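PDB 2QLK: fiber from Human adenovirus 35, which forms the trimeric fibre knob through which the virus attaches to host cells, with binding sites for the receptor CD46. Local coordinates for residues Ile146-Thr151 against Arg155-Leu160; Ile179-Asn184 against Phe203-Ile208; Val62-Val67 against Ala80-Arg85; Ser119-Met124 against Val175-Gln180. All coordinates share one frame; numbering follows the deposited sequence.

The four contacts show how a two-sheet knob domain is assembled from local and distant pairings. Along the chain, interaction 3 closes before interaction 4 opens; interaction 1 falls between the two segments of interaction 4, and interaction 2 follows, sharing Ile179 and Gln180 of strand 177-186 with interaction 4. Interaction 1 is a hairpin at the edge of the four-stranded sheet. Interactions 2 and 3, with centres about 11 Å apart, bridge that sheet to the one containing strands 57-66 and 203-208. Interaction 4 brings in a long loop about 30 Å, centre to centre, from interaction 1. Together they tie hairpin, facing sheets and loop into one knob domain, with the hairpin at a subunit interface.

Interaction 1. Residues Ile146-Thr151 against Arg155-Leu160; sequences ICYYMT and RSLFPL
Ile146 to Met150 run antiparallel to Leu157 to Leu160, their strand axes approaching to 4.4 Å with N-to-C directions 145° apart. Cys147 with Leu160 and Tyr149 with Phe158 are hydrogen-bonded pairs, each joined by two backbone bonds; in the second, Phe158 N meets Tyr149 O at 2.7 Å. Tyr148 with Pro159 and Met150 with Leu157 are the non-hydrogen-bonded pairs between and beyond them. The ladder ends with Thr151 N donating to Ser156 O at 2.8 Å, close to the turn.

On the face of Tyr148 and Met150, chi1 (-51°) leans the Tyr148 ring towards Pro159, which meets it obliquely through CA and CB. Tyr148 CE2 lies 3.9 Å from Pro159 CB, and the two side chains cross obliquely. Met150 lays its CB against Leu157 CD2 at 3.8 Å, while its CG touches Arg155 CD, also at 3.8 Å. On the face of Cys147, Tyr149, Phe158 and Leu160, Cys147 packs on Trp183 and Leu160 on Leu185, both of strand 177-186. Thr151, just beyond the strand, brings CG2 to 3.4 Å from Phe158 CE1. The hydroxyls of Thr151 and Ser156 both bond to Asp154, which ties the turn together.

The Tyr148 face continues into the assembly: His144 of the second subunit packs on Tyr148, Met150 and Leu157, and Arg155 bonds to the Thr135 carbonyl of that subunit. The arrangement is a twisted antiparallel beta hairpin at the edge of the four-stranded sheet, placed at a subunit interface of the trimeric knob.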
# COMPACT_ATOMS: atom_id res chain seq x y z
N ILE A 146 0.04 -7.09 -6.01
CA ILE A 146 -0.22 -8.48 -5.69
C ILE A 146 -1.20 -8.54 -4.53
O ILE A 146 -1.06 -7.77 -3.60
CB ILE A 146 1.10 -9.16 -5.17
CG1 ILE A 146 2.14 -9.23 -6.29
CG2 ILE A 146 0.78 -10.53 -4.55
CD1 ILE A 146 1.70 -10.04 -7.48
N CYS A 147 -2.18 -9.43 -4.60
CA CYS A 147 -3.05 -9.65 -3.47
C CYS A 147 -3.14 -11.17 -3.42
O CYS A 147 -2.52 -11.86 -4.24
CB CYS A 147 -4.43 -8.98 -3.59
SG CYS A 147 -5.40 -9.45 -4.97
N TYR A 148 -3.91 -11.70 -2.48
CA TYR A 148 -3.94 -13.14 -2.30
C TYR A 148 -5.25 -13.85 -2.18
O TYR A 148 -6.28 -13.28 -1.82
CB TYR A 148 -3.10 -13.51 -1.06
CG TYR A 148 -1.72 -12.92 -1.04
CD1 TYR A 148 -1.52 -11.56 -0.76
CD2 TYR A 148 -0.61 -13.70 -1.39
CE1 TYR A 148 -0.27 -10.99 -0.85
CE2 TYR A 148 0.65 -13.14 -1.50
CZ TYR A 148 0.81 -11.79 -1.23
OH TYR A 148 2.06 -11.22 -1.35
N TYR A 149 -5.19 -15.15 -2.46
CA TYR A 149 -6.34 -16.03 -2.31
C TYR A 149 -5.91 -17.06 -1.26
O TYR A 149 -4.84 -17.66 -1.37
CB TYR A 149 -6.65 -16.77 -3.61
CG TYR A 149 -7.76 -17.78 -3.41
CD1 TYR A 149 -9.04 -17.35 -3.08
CD2 TYR A 149 -7.51 -19.15 -3.48
CE1 TYR A 149 -10.06 -18.25 -2.82
CE2 TYR A 149 -8.55 -20.09 -3.22
CZ TYR A 149 -9.82 -19.62 -2.90
OH TYR A 149 -10.87 -20.48 -2.67
N MET A 150 -6.76 -17.26 -0.27
CA MET A 150 -6.55 -18.22 0.81
C MET A 150 -7.39 -19.47 0.48
O MET A 150 -8.62 -19.40 0.35
CB MET A 150 -7.02 -17.57 2.12
CG MET A 150 -6.79 -18.37 3.39
SD MET A 150 -6.98 -17.28 4.84
CE MET A 150 -5.31 -17.17 5.34
N THR A 151 -6.74 -20.61 0.31
CA THR A 151 -7.46 -21.85 -0.04
C THR A 151 -8.36 -22.28 1.10
O THR A 151 -8.06 -22.05 2.27
CB THR A 151 -6.52 -23.01 -0.37
OG1 THR A 151 -6.01 -23.58 0.84
CG2 THR A 151 -5.37 -22.51 -1.22
N ARG A 155 -5.74 -23.58 3.92
CA ARG A 155 -5.62 -22.13 4.10
C ARG A 155 -4.31 -21.55 3.60
O ARG A 155 -3.81 -20.59 4.16
CB ARG A 155 -5.77 -21.74 5.58
CG ARG A 155 -7.16 -21.95 6.18
CD ARG A 155 -8.27 -21.21 5.44
NE ARG A 155 -9.52 -21.27 6.19
CZ ARG A 155 -10.71 -20.85 5.75
NH1 ARG A 155 -10.83 -20.33 4.53
NH2 ARG A 155 -11.78 -20.94 6.53
N SER A 156 -3.75 -22.13 2.55
CA SER A 156 -2.53 -21.58 2.01
C SER A 156 -2.87 -20.39 1.11
O SER A 156 -3.99 -20.25 0.63
CB SER A 156 -1.74 -22.65 1.26
OG SER A 156 -2.50 -23.22 0.22
N LEU A 157 -1.87 -19.54 0.90
CA LEU A 157 -2.01 -18.35 0.10
C LEU A 157 -1.49 -18.46 -1.31
O LEU A 157 -0.35 -18.87 -1.55
CB LEU A 157 -1.32 -17.17 0.77
CG LEU A 157 -1.91 -16.72 2.11
CD1 LEU A 157 -1.16 -15.49 2.63
CD2 LEU A 157 -3.38 -16.39 1.92
N PHE A 158 -2.34 -18.10 -2.25
CA PHE A 158 -1.90 -18.09 -3.63
C PHE A 158 -1.85 -16.62 -4.04
O PHE A 158 -2.83 -15.89 -3.88
CB PHE A 158 -2.90 -18.84 -4.52
CG PHE A 158 -2.70 -20.33 -4.54
CD1 PHE A 158 -2.97 -21.10 -3.42
CD2 PHE A 158 -2.27 -20.97 -5.71
CE1 PHE A 158 -2.83 -22.50 -3.45
CE2 PHE A 158 -2.12 -22.37 -5.76
CZ PHE A 158 -2.40 -23.13 -4.62
N PRO A 159 -0.70 -16.16 -4.57
CA PRO A 159 -0.67 -14.76 -4.97
C PRO A 159 -1.48 -14.54 -6.25
O PRO A 159 -1.58 -15.42 -7.12
CB PRO A 159 0.83 -14.49 -5.18
CG PRO A 159 1.35 -15.83 -5.62
CD PRO A 159 0.63 -16.78 -4.69
N LEU A 160 -2.09 -13.37 -6.32
CA LEU A 160 -2.90 -12.97 -7.47
C LEU A 160 -2.30 -11.68 -7.96
O LEU A 160 -2.03 -10.77 -7.17
CB LEU A 160 -4.37 -12.73 -7.06
CG LEU A 160 -5.19 -13.93 -6.53
CD1 LEU A 160 -6.63 -13.48 -6.14
CD2 LEU A 160 -5.25 -15.00 -7.62

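Interaction 2. Residues Ile179-Asn184 against Phe203-Ile208; sequences IQFEWN and FFFSYI
Phe205 and Tyr207 both hold their rings between the backbone N and the carbonyl carbon (chi1 57° and 59°), standing them up from strand 203-208 towards Ile179 and Phe181. From the other strand Phe181 places CG anti to its carbonyl carbon, which leans its ring across the gap. The backbones themselves stay well apart: even the nearest pair, Ile179 and Tyr207, has CA atoms 10.7 Å from each other, so the meeting is left to side-chain ends.

Two touches result. Phe205 CZ arrives at the edge of the Phe181 ring, near its plane, 4.0 Å from Phe181 CE1, and the two side chains cross at about a right angle. Ile179, extended along CG1, brings CD1 to 3.5 Å from Tyr207 OH and 4.1 Å from Tyr207 CZ. The hydroxyl of this buried tyrosine is hydrogen-bonded to the carbonyl of Phe123, which fixes the far end of the ring. Val62 of strand 57-66 touches both Phe181 and Phe205. Strands of two facing sheets meeting only through side chains place this contact in the core of the knob's beta sandwich.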
# COMPACT_ATOMS: atom_id res chain seq x y z
N ILE A 179 -12.27 2.90 -14.69
CA ILE A 179 -11.46 2.20 -13.71
C ILE A 179 -11.74 0.73 -14.01
O ILE A 179 -12.90 0.28 -13.93
CB ILE A 179 -11.91 2.49 -12.28
CG1 ILE A 179 -11.76 3.98 -11.99
CG2 ILE A 179 -11.07 1.65 -11.29
CD1 ILE A 179 -12.06 4.35 -10.54
N GLN A 180 -10.69 0.01 -14.38
CA GLN A 180 -10.78 -1.41 -14.69
C GLN A 180 -9.90 -2.21 -13.73
O GLN A 180 -8.72 -1.90 -13.57
CB GLN A 180 -10.30 -1.69 -16.11
CG GLN A 180 -10.48 -3.14 -16.51
CD GLN A 180 -9.99 -3.44 -17.93
OE1 GLN A 180 -8.80 -3.68 -18.15
NE2 GLN A 180 -10.90 -3.43 -18.88
N PHE A 181 -10.48 -3.24 -13.12
CA PHE A 181 -9.73 -4.07 -12.17
C PHE A 181 -9.53 -5.41 -12.83
O PHE A 181 -10.44 -5.94 -13.46
CB PHE A 181 -10.54 -4.32 -10.88
CG PHE A 181 -10.79 -3.08 -10.05
CD1 PHE A 181 -9.80 -2.59 -9.18
CD2 PHE A 181 -11.98 -2.39 -10.16
CE1 PHE A 181 -10.01 -1.41 -8.44
CE2 PHE A 181 -12.21 -1.21 -9.42
CZ PHE A 181 -11.22 -0.72 -8.56
N GLU A 182 -8.33 -5.97 -12.70
CA GLU A 182 -8.11 -7.29 -13.23
C GLU A 182 -7.25 -8.14 -12.29
O GLU A 182 -6.18 -7.69 -11.87
CB GLU A 182 -7.49 -7.20 -14.62
CG GLU A 182 -7.38 -8.55 -15.28
CD GLU A 182 -7.10 -8.45 -16.77
OE1 GLU A 182 -8.03 -8.07 -17.52
OE2 GLU A 182 -5.95 -8.75 -17.18
N TRP A 183 -7.74 -9.32 -11.94
CA TRP A 183 -7.00 -10.26 -11.08
C TRP A 183 -6.60 -11.45 -11.95
O TRP A 183 -7.40 -11.95 -12.73
CB TRP A 183 -7.86 -10.80 -9.95
CG TRP A 183 -8.24 -9.79 -8.92
CD1 TRP A 183 -7.63 -9.57 -7.72
CD2 TRP A 183 -9.35 -8.88 -8.98
NE1 TRP A 183 -8.29 -8.58 -7.01
CE2 TRP A 183 -9.36 -8.15 -7.76
CE3 TRP A 183 -10.34 -8.62 -9.94
CZ2 TRP A 183 -10.32 -7.17 -7.48
CZ3 TRP A 183 -11.30 -7.65 -9.66
CH2 TRP A 183 -11.28 -6.93 -8.44
N ASN A 184 -5.38 -11.91 -11.77
CA ASN A 184 -4.89 -13.02 -12.56
C ASN A 184 -4.22 -14.06 -11.67
O ASN A 184 -3.32 -13.76 -10.87
CB ASN A 184 -3.89 -12.51 -13.58
CG ASN A 184 -3.36 -13.62 -14.47
OD1 ASN A 184 -4.04 -14.07 -15.40
ND2 ASN A 184 -2.14 -14.07 -14.19
N PHE A 203 -6.75 -5.22 -1.73
CA PHE A 203 -5.64 -4.54 -2.39
C PHE A 203 -5.83 -3.03 -2.17
O PHE A 203 -6.91 -2.48 -2.45
CB PHE A 203 -5.63 -4.83 -3.89
CG PHE A 203 -4.50 -4.15 -4.62
CD1 PHE A 203 -3.17 -4.50 -4.36
CD2 PHE A 203 -4.75 -3.11 -5.52
CE1 PHE A 203 -2.09 -3.79 -4.98
CE2 PHE A 203 -3.68 -2.41 -6.14
CZ PHE A 203 -2.37 -2.75 -5.87
N PHE A 204 -4.77 -2.38 -1.69
CA PHE A 204 -4.80 -0.96 -1.41
C PHE A 204 -4.09 -0.18 -2.50
O PHE A 204 -3.02 -0.58 -2.98
CB PHE A 204 -4.13 -0.68 -0.08
CG PHE A 204 -4.45 -1.67 0.97
CD1 PHE A 204 -5.74 -1.92 1.32
CD2 PHE A 204 -3.43 -2.35 1.62
CE1 PHE A 204 -6.04 -2.83 2.30
CE2 PHE A 204 -3.72 -3.26 2.60
CZ PHE A 204 -5.03 -3.50 2.94
N PHE A 205 -4.64 0.96 -2.87
CA PHE A 205 -4.01 1.75 -3.92
C PHE A 205 -4.39 3.21 -3.78
O PHE A 205 -5.25 3.56 -2.96
CB PHE A 205 -4.47 1.26 -5.30
CG PHE A 205 -5.98 1.30 -5.48
CD1 PHE A 205 -6.79 0.31 -4.93
CD2 PHE A 205 -6.58 2.34 -6.19
CE1 PHE A 205 -8.16 0.33 -5.09
CE2 PHE A 205 -7.96 2.37 -6.36
CZ PHE A 205 -8.76 1.36 -5.80
N SER A 206 -3.74 4.05 -4.57
CA SER A 206 -4.08 5.46 -4.60
C SER A 206 -3.90 5.93 -6.04
O SER A 206 -3.15 5.31 -6.83
CB SER A 206 -3.16 6.29 -3.70
OG SER A 206 -3.15 5.80 -2.37
N TYR A 207 -4.62 6.99 -6.40
CA TYR A 207 -4.47 7.61 -7.71
C TYR A 207 -4.78 9.10 -7.58
O TYR A 207 -5.44 9.54 -6.65
CB TYR A 207 -5.33 6.93 -8.81
CG TYR A 207 -6.83 6.88 -8.58
CD1 TYR A 207 -7.63 8.01 -8.75
CD2 TYR A 207 -7.45 5.68 -8.23
CE1 TYR A 207 -9.03 7.94 -8.57
CE2 TYR A 207 -8.84 5.60 -8.04
CZ TYR A 207 -9.63 6.72 -8.21
OH TYR A 207 -11.00 6.61 -8.06
N ILE A 208 -4.24 9.87 -8.50
CA ILE A 208 -4.39 11.32 -8.53
C ILE A 208 -5.80 11.65 -9.02
O ILE A 208 -6.25 11.17 -10.07
CB ILE A 208 -3.34 11.91 -9.47
CG1 ILE A 208 -1.96 11.50 -8.96
CG2 ILE A 208 -3.50 13.45 -9.55
CD1 ILE A 208 -0.82 11.86 -9.91

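Interaction 3. Residues Val62-Val67 against Ala80-Arg85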
# COMPACT_ATOMS: atom_id res chain seq x y z
N VAL A 62 -10.01 -2.47 -2.41
CA VAL A 62 -10.82 -3.32 -3.24
C VAL A 62 -10.67 -4.81 -2.95
O VAL A 62 -9.57 -5.34 -2.85
CB VAL A 62 -10.54 -3.01 -4.76
CG1 VAL A 62 -9.10 -3.40 -5.16
CG2 VAL A 62 -11.58 -3.74 -5.65
N SER A 63 -11.81 -5.48 -2.78
CA SER A 63 -11.79 -6.92 -2.55
C SER A 63 -13.02 -7.46 -3.24
O SER A 63 -14.02 -6.76 -3.41
CB SER A 63 -11.81 -7.29 -1.05
OG SER A 63 -13.03 -6.94 -0.46
N LEU A 64 -12.91 -8.72 -3.65
CA LEU A 64 -13.96 -9.39 -4.38
C LEU A 64 -14.36 -10.70 -3.74
O LEU A 64 -13.52 -11.43 -3.23
CB LEU A 64 -13.46 -9.62 -5.81
CG LEU A 64 -14.37 -10.24 -6.86
CD1 LEU A 64 -15.70 -9.45 -6.95
CD2 LEU A 64 -13.65 -10.20 -8.19
N VAL A 65 -15.65 -11.00 -3.77
CA VAL A 65 -16.18 -12.29 -3.26
C VAL A 65 -17.08 -12.92 -4.36
O VAL A 65 -17.94 -12.25 -4.95
CB VAL A 65 -17.00 -12.09 -1.95
CG1 VAL A 65 -17.69 -13.43 -1.55
CG2 VAL A 65 -16.08 -11.61 -0.81
N GLY A 66 -16.88 -14.19 -4.65
CA GLY A 66 -17.68 -14.81 -5.70
C GLY A 66 -18.94 -15.45 -5.15
O GLY A 66 -18.90 -16.03 -4.07
N VAL A 67 -20.05 -15.37 -5.90
CA VAL A 67 -21.31 -15.95 -5.45
C VAL A 67 -21.79 -17.17 -6.24
O VAL A 67 -22.20 -18.16 -5.65
CB VAL A 67 -22.46 -14.91 -5.44
CG1 VAL A 67 -22.01 -13.62 -4.74
CG2 VAL A 67 -22.94 -14.65 -6.85
N ALA A 80 -6.40 -18.37 -14.17
CA ALA A 80 -7.72 -17.73 -14.18
C ALA A 80 -7.56 -16.23 -14.32
O ALA A 80 -6.52 -15.66 -13.98
CB ALA A 80 -8.47 -18.06 -12.91
N ASN A 81 -8.59 -15.58 -14.82
CA ASN A 81 -8.55 -14.15 -15.01
C ASN A 81 -9.95 -13.61 -14.76
O ASN A 81 -10.95 -14.18 -15.21
CB ASN A 81 -8.12 -13.81 -16.43
CG ASN A 81 -8.07 -12.32 -16.68
OD1 ASN A 81 -7.12 -11.65 -16.27
ND2 ASN A 81 -9.10 -11.79 -17.33
N ILE A 82 -10.01 -12.53 -14.00
CA ILE A 82 -11.26 -11.90 -13.67
C ILE A 82 -11.04 -10.44 -13.98
O ILE A 82 -10.01 -9.86 -13.61
CB ILE A 82 -11.56 -12.07 -12.20
CG1 ILE A 82 -11.79 -13.57 -11.92
CG2 ILE A 82 -12.72 -11.15 -11.80
CD1 ILE A 82 -11.99 -13.92 -10.46
N GLN A 83 -12.00 -9.85 -14.68
CA GLN A 83 -11.92 -8.45 -15.05
C GLN A 83 -13.20 -7.74 -14.69
O GLN A 83 -14.29 -8.26 -14.89
CB GLN A 83 -11.67 -8.31 -16.55
CG GLN A 83 -11.41 -6.87 -16.98
CD GLN A 83 -11.26 -6.72 -18.48
OE1 GLN A 83 -12.25 -6.68 -19.21
NE2 GLN A 83 -10.01 -6.64 -18.95
N LEU A 84 -13.09 -6.54 -14.15
CA LEU A 84 -14.27 -5.78 -13.77
C LEU A 84 -14.02 -4.37 -14.27
O LEU A 84 -13.07 -3.71 -13.85
CB LEU A 84 -14.45 -5.80 -12.25
CG LEU A 84 -15.53 -6.60 -11.51
CD1 LEU A 84 -16.34 -7.53 -12.44
CD2 LEU A 84 -14.88 -7.38 -10.38
N ARG A 85 -14.88 -3.91 -15.16
CA ARG A 85 -14.75 -2.56 -15.72
C ARG A 85 -15.79 -1.59 -15.18
O ARG A 85 -17.00 -1.88 -15.18
CB ARG A 85 -14.88 -2.61 -17.23
CG ARG A 85 -13.92 -3.55 -17.93
CD ARG A 85 -14.47 -3.86 -19.33
NE ARG A 85 -15.84 -4.38 -19.23
CZ ARG A 85 -16.76 -4.28 -20.19
NH1 ARG A 85 -16.48 -3.68 -21.34
NH2 ARG A 85 -17.97 -4.78 -19.98
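Leu64 meets Ile82 and Leu84 chiefly through one methyl, CD2, which the side chain's torsions carry towards the facing strand. With CG lying opposite the backbone N (chi1 -176°), the Leu64 chain stretches out from strand 57-66 and divides at its far end. Its CD2 lies 3.8 Å from Ile82 CG2 and also 3.8 Å from Leu84 CD2, while the other branch, CD1, approaches Leu84 CD2 at 4.1 Å. The two leucines reach for each other tip to tip, whereas Ile82 and Leu64 slant across one another.

The two partners on strand 79-88 use different branches. Ile82 keeps a regular shape and presents CG2, the short branch, leaving CG1 on the side of its backbone N. Leu84 is less relaxed: chi1 is -107° and chi2 is only 7°, which brings CD1 almost into eclipse with CA and turns CD2 to Leu64. A conformation this far from the usual staggered ones may reflect strain or uncertainty in placing the methyls.

The nearest CA atoms, those of Leu64 and Ile82, are 10.0 Å apart, the separation of facing sheets in a beta sandwich. Leu64 belongs to the sheet that includes strand 203-208, and the other two residues to the sheet of strand 177-186; the fibre knob is built from this pair of sheets.

Around the buried methyls, Trp183 packs on both Leu64 and Leu84, Leu47 flanks Leu64, and Met74 and Leu198 adjoin Ile82. The backbone N of Leu64 is hydrogen-bonded to the Thr200 hydroxyl, while on the other strand Gln83 turns from this layer and bonds to Glu182.

Interaction 4. Residues Ser119-Met124 against Val175-Gln180; sequences SSKAFM and VAYAIQ
Lys121, the first residue of 119-124 to touch Tyr177, lies within a short 3-10 segment. The turn is held by backbone bonds from Ala122 N to Ser119 O at 2.9 Å and from Phe123 N to Ser120 O at 2.8 Å. Lys121 meets the tyrosine with its aliphatic part: CG lies 3.9 Å from Tyr177 OH, and the chain beyond folds twice, at chi3 and chi4. Ala122 contributes its carbonyl, which is hydrogen-bonded to the hydroxyl of Thr209 and to the amine of Lys53. Phe123 takes no part in this contact and packs on Leu24.

Met124 closes the turn and carries most of the contact. Its CB sits over the face of the Tyr177 ring, 3.6 Å from the centroid and only 7° from the ring normal, a CH-pi contact with the methylene almost exactly over the middle. With CG anti to the carbonyl carbon and a bend at chi2 (-73°), the chain then runs across the same ring towards one side: CG reaches Tyr177 CD2 at 3.5 Å, and SD lies 4.4 Å from the ring centroid, in an oblique Met-aromatic contact. CB lies over the centre, CG over the CD2 side, and SD beyond the rim beside CD2.

Tyr177 lies on strand 177-186, where Ala176 and Tyr177 together face Phe88 in a classic beta bulge. Met124 also packs on Phe88 of strand 79-88, and its backbone bonds to Glu210. The 3-10 turn therefore sits at the end of the four-stranded sheet, with strand 23-25 of the other sheet beside Ser120 and Phe123.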
# COMPACT_ATOMS: atom_id res chain seq x y z
N SER A 119 -20.20 15.11 -5.00
CA SER A 119 -19.21 15.43 -6.02
C SER A 119 -18.42 14.18 -6.42
O SER A 119 -17.23 14.08 -6.15
CB SER A 119 -18.23 16.49 -5.51
OG SER A 119 -18.91 17.66 -5.09
N SER A 120 -19.09 13.24 -7.07
CA SER A 120 -18.43 12.01 -7.49
C SER A 120 -17.23 12.33 -8.37
O SER A 120 -16.23 11.60 -8.35
CB SER A 120 -19.41 11.10 -8.24
OG SER A 120 -20.39 10.59 -7.36
N LYS A 121 -17.33 13.42 -9.13
CA LYS A 121 -16.26 13.86 -10.02
C LYS A 121 -14.92 14.00 -9.27
O LYS A 121 -13.85 13.77 -9.83
CB LYS A 121 -16.64 15.19 -10.67
CG LYS A 121 -15.71 15.62 -11.79
CD LYS A 121 -16.19 16.89 -12.48
CE LYS A 121 -15.98 18.13 -11.62
NZ LYS A 121 -14.53 18.47 -11.47
N ALA A 122 -14.97 14.37 -8.00
CA ALA A 122 -13.75 14.55 -7.22
C ALA A 122 -13.12 13.20 -6.82
O ALA A 122 -12.00 13.16 -6.30
CB ALA A 122 -14.05 15.38 -6.00
N PHE A 123 -13.83 12.11 -7.07
CA PHE A 123 -13.32 10.78 -6.77
C PHE A 123 -12.80 10.13 -8.04
O PHE A 123 -12.33 9.00 -8.02
CB PHE A 123 -14.42 9.88 -6.20
CG PHE A 123 -14.88 10.26 -4.83
CD1 PHE A 123 -15.88 11.23 -4.66
CD2 PHE A 123 -14.33 9.65 -3.70
CE1 PHE A 123 -16.33 11.58 -3.38
CE2 PHE A 123 -14.76 9.97 -2.42
CZ PHE A 123 -15.77 10.95 -2.25
N MET A 124 -12.88 10.85 -9.15
CA MET A 124 -12.47 10.30 -10.43
C MET A 124 -10.99 10.48 -10.74
O MET A 124 -10.36 11.42 -10.26
CB MET A 124 -13.30 10.94 -11.54
CG MET A 124 -14.80 10.69 -11.42
SD MET A 124 -15.26 8.96 -11.83
CE MET A 124 -15.79 8.41 -10.30
N VAL A 175 -18.60 8.24 -21.85
CA VAL A 175 -17.74 7.77 -20.76
C VAL A 175 -16.71 8.87 -20.47
O VAL A 175 -15.86 9.17 -21.30
CB VAL A 175 -16.95 6.49 -21.17
CG1 VAL A 175 -16.00 6.09 -20.06
CG2 VAL A 175 -17.90 5.36 -21.49
N ALA A 176 -16.79 9.49 -19.30
CA ALA A 176 -15.86 10.54 -18.93
C ALA A 176 -14.66 9.99 -18.15
O ALA A 176 -13.59 10.62 -18.14
CB ALA A 176 -16.57 11.57 -18.08
N TYR A 177 -14.83 8.84 -17.50
CA TYR A 177 -13.77 8.20 -16.70
C TYR A 177 -13.92 6.69 -16.72
O TYR A 177 -15.00 6.17 -16.99
CB TYR A 177 -13.85 8.67 -15.26
CG TYR A 177 -13.84 10.16 -15.12
CD1 TYR A 177 -12.65 10.87 -15.22
CD2 TYR A 177 -15.02 10.87 -14.93
CE1 TYR A 177 -12.63 12.25 -15.14
CE2 TYR A 177 -15.02 12.26 -14.85
CZ TYR A 177 -13.82 12.94 -14.95
OH TYR A 177 -13.79 14.31 -14.86
N ALA A 178 -12.83 5.97 -16.44
CA ALA A 178 -12.86 4.52 -16.39
C ALA A 178 -11.86 3.97 -15.37
O ALA A 178 -10.77 4.51 -15.19
CB ALA A 178 -12.56 3.93 -17.78
N ILE A 179 -12.27 2.90 -14.69
CA ILE A 179 -11.46 2.20 -13.71
C ILE A 179 -11.74 0.73 -14.01
O ILE A 179 -12.90 0.28 -13.93
CB ILE A 179 -11.91 2.49 -12.28
CG1 ILE A 179 -11.76 3.98 -11.99
CG2 ILE A 179 -11.07 1.65 -11.29
CD1 ILE A 179 -12.06 4.35 -10.54
N GLN A 180 -10.69 0.01 -14.38
CA GLN A 180 -10.78 -1.41 -14.69
C GLN A 180 -9.90 -2.21 -13.73
O GLN A 180 -8.72 -1.90 -13.57
CB GLN A 180 -10.30 -1.69 -16.11
CG GLN A 180 -10.48 -3.14 -16.51
CD GLN A 180 -9.99 -3.44 -17.93
OE1 GLN A 180 -8.80 -3.68 -18.15
NE2 GLN A 180 -10.90 -3.43 -18.88